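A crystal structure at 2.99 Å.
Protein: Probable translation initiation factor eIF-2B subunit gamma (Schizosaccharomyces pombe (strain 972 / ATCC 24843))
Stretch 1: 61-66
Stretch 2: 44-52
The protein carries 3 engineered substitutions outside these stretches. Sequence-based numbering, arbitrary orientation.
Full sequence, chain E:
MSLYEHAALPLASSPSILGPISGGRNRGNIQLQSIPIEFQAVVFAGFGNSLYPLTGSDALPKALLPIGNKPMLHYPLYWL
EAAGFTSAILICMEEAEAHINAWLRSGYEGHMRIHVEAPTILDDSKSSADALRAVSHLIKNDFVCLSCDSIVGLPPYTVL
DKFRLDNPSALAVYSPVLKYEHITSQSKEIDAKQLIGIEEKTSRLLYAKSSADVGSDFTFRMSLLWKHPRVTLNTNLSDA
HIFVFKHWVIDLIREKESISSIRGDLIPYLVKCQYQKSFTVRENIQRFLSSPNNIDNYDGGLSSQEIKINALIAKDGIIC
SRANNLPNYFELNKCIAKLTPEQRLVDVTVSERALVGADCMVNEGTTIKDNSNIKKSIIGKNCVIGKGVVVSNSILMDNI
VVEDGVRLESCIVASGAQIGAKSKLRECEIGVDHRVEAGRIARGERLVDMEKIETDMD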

# COMPACT_ATOMS: atom_id res chain seq x y z
N PRO E 61 1.42 -8.73 -80.02
CA PRO E 61 0.29 -9.21 -79.22
C PRO E 61 -0.09 -8.17 -78.17
O PRO E 61 0.72 -7.29 -77.87
CB PRO E 61 0.83 -10.49 -78.58
CG PRO E 61 2.30 -10.25 -78.48
CD PRO E 61 2.67 -9.44 -79.70
N LYS E 62 -1.30 -8.27 -77.63
CA LYS E 62 -1.78 -7.31 -76.64
C LYS E 62 -0.84 -7.21 -75.43
O LYS E 62 -0.59 -6.12 -74.92
CB LYS E 62 -3.19 -7.69 -76.17
CG LYS E 62 -3.74 -6.79 -75.07
CD LYS E 62 -5.08 -7.30 -74.57
CE LYS E 62 -5.68 -6.36 -73.54
NZ LYS E 62 -7.05 -6.78 -73.14
N ALA E 63 -0.32 -8.36 -75.01
CA ALA E 63 0.49 -8.44 -73.80
C ALA E 63 1.84 -7.74 -73.92
O ALA E 63 2.49 -7.46 -72.91
CB ALA E 63 0.70 -9.89 -73.42
N LEU E 64 2.27 -7.45 -75.14
CA LEU E 64 3.60 -6.88 -75.36
C LEU E 64 3.57 -5.40 -75.72
O LEU E 64 4.61 -4.80 -75.99
CB LEU E 64 4.35 -7.66 -76.44
CG LEU E 64 5.00 -8.96 -75.97
CD1 LEU E 64 5.67 -9.68 -77.13
CD2 LEU E 64 6.01 -8.68 -74.86
N LEU E 65 2.37 -4.81 -75.75
CA LEU E 65 2.25 -3.37 -75.98
C LEU E 65 2.95 -2.60 -74.87
O LEU E 65 2.62 -2.76 -73.70
CB LEU E 65 0.78 -2.95 -76.05
CG LEU E 65 -0.10 -3.53 -77.15
CD1 LEU E 65 -1.54 -3.17 -76.87
CD2 LEU E 65 0.34 -3.02 -78.52
N PRO E 66 3.93 -1.76 -75.24
CA PRO E 66 4.71 -1.03 -74.24
C PRO E 66 3.88 0.01 -73.50
O PRO E 66 3.09 0.72 -74.13
CB PRO E 66 5.81 -0.37 -75.07
CG PRO E 66 5.19 -0.20 -76.42
CD PRO E 66 4.31 -1.41 -76.62
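Stretch 2 44-52: FAGFGNSLY

Stretch 2 comes in from a strand that begins earlier in the chain and includes Phe44; from Gly46 on it is loop. It packs against Lys62 and Ala63 of the short 3-10 segment 62-64. The CA atoms of Ala63 and Ala45 lie 5.6 Å apart, and those of Lys62 and Gly48 lie 5.1 Å apart. Between these two pairs the order is reversed, but this is a local register and not an antiparallel pairing. No hydrogen bond links the two stretches; the contact rests on packing.

Pro61 does not touch stretch 2. Pro61 O accepts a hydrogen bond from Leu64 N at 3.1 Å, which helps close the 3-10 turn.

Lys62 makes most of the contact. Its CA-to-CB bond points toward stretch 2, and all four chi angles are t, so the side chain is fully extended, and it reaches across the loop. Its length touches several residues of the loop. Lys62 CB lies 3.3 Å from Gly46 O, and Lys62 CD lies 3.6 Å from Gly48 CA. Gly48 has no side chain, and its backbone comes close to the lysine methylenes. Farther out, Lys62 CE is 3.9 Å from Leu51 CD1. Lys62 NZ is 3.6 Å from Asn49 OD1, and it is hydrogen-bonded elsewhere in the structure.

The CA-to-CB bond of Ala63 also points toward stretch 2. Ala63 CB packs on Ala45 CB at 3.6 Å, a small apolar contact.

Leu64 is out of reach. Leu65 follows the 3-10 segment, and Leu65 N gives a weak hydrogen bond to Lys62 O at 3.3 Å. The CA-to-CB bond of Leu65 points toward stretch 2, and Leu65 CD1 lies 4.2 Å from Leu51 CD1; chi1 is m and chi2 is t. Leu51 thus touches both Lys62 and Leu65. Pro66 makes no contact.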

# COMPACT_ATOMS: atom_id res chain seq x y z
N PHE E 44 -3.69 -13.95 -67.59
CA PHE E 44 -4.31 -14.15 -68.90
C PHE E 44 -3.92 -13.04 -69.86
O PHE E 44 -4.16 -11.86 -69.60
CB PHE E 44 -5.83 -14.23 -68.77
CG PHE E 44 -6.54 -14.43 -70.08
CD1 PHE E 44 -6.07 -15.35 -71.00
CD2 PHE E 44 -7.68 -13.70 -70.38
CE1 PHE E 44 -6.71 -15.53 -72.21
CE2 PHE E 44 -8.33 -13.88 -71.59
CZ PHE E 44 -7.85 -14.80 -72.50
N ALA E 45 -3.32 -13.43 -70.98
CA ALA E 45 -2.90 -12.48 -72.00
C ALA E 45 -3.64 -12.74 -73.31
O ALA E 45 -3.11 -13.39 -74.21
CB ALA E 45 -1.40 -12.56 -72.22
N GLY E 46 -4.86 -12.24 -73.40
CA GLY E 46 -5.69 -12.48 -74.57
C GLY E 46 -5.45 -11.49 -75.69
O GLY E 46 -4.68 -10.54 -75.55
N PHE E 47 -6.13 -11.73 -76.81
CA PHE E 47 -6.12 -10.80 -77.93
C PHE E 47 -6.72 -9.47 -77.50
O PHE E 47 -7.61 -9.44 -76.66
CB PHE E 47 -6.89 -11.40 -79.11
CG PHE E 47 -7.01 -10.50 -80.30
CD1 PHE E 47 -6.02 -10.46 -81.26
CD2 PHE E 47 -8.14 -9.71 -80.48
CE1 PHE E 47 -6.13 -9.64 -82.37
CE2 PHE E 47 -8.26 -8.89 -81.58
CZ PHE E 47 -7.26 -8.85 -82.52
N GLY E 48 -6.23 -8.38 -78.08
CA GLY E 48 -6.72 -7.05 -77.75
C GLY E 48 -8.21 -6.90 -77.97
O GLY E 48 -8.68 -6.88 -79.11
N ASN E 49 -8.96 -6.80 -76.87
CA ASN E 49 -10.41 -6.67 -76.94
C ASN E 49 -10.84 -5.40 -77.65
O ASN E 49 -11.69 -5.43 -78.54
CB ASN E 49 -11.02 -6.71 -75.54
CG ASN E 49 -10.81 -8.04 -74.85
OD1 ASN E 49 -10.39 -8.09 -73.69
ND2 ASN E 49 -11.10 -9.13 -75.55
N SER E 50 -10.25 -4.27 -77.26
CA SER E 50 -10.71 -2.97 -77.75
C SER E 50 -9.59 -2.12 -78.35
O SER E 50 -9.85 -1.15 -79.05
CB SER E 50 -11.38 -2.20 -76.61
OG SER E 50 -12.44 -2.96 -76.04
N LEU E 51 -8.34 -2.49 -78.07
CA LEU E 51 -7.19 -1.76 -78.61
C LEU E 51 -6.96 -2.11 -80.07
O LEU E 51 -5.88 -2.58 -80.44
CB LEU E 51 -5.93 -2.07 -77.79
CG LEU E 51 -5.97 -1.83 -76.28
CD1 LEU E 51 -5.50 -3.07 -75.55
CD2 LEU E 51 -5.11 -0.63 -75.91
N TYR E 52 -7.96 -1.87 -80.91
CA TYR E 52 -7.96 -2.37 -82.29
C TYR E 52 -6.76 -1.97 -83.15
O TYR E 52 -6.11 -2.85 -83.72
CB TYR E 52 -9.25 -1.96 -83.01
CG TYR E 52 -9.16 -2.18 -84.51
CD1 TYR E 52 -9.21 -3.46 -85.04
CD2 TYR E 52 -9.02 -1.11 -85.38
CE1 TYR E 52 -9.12 -3.67 -86.41
CE2 TYR E 52 -8.94 -1.31 -86.75
CZ TYR E 52 -8.99 -2.59 -87.25
OH TYR E 52 -8.90 -2.79 -88.61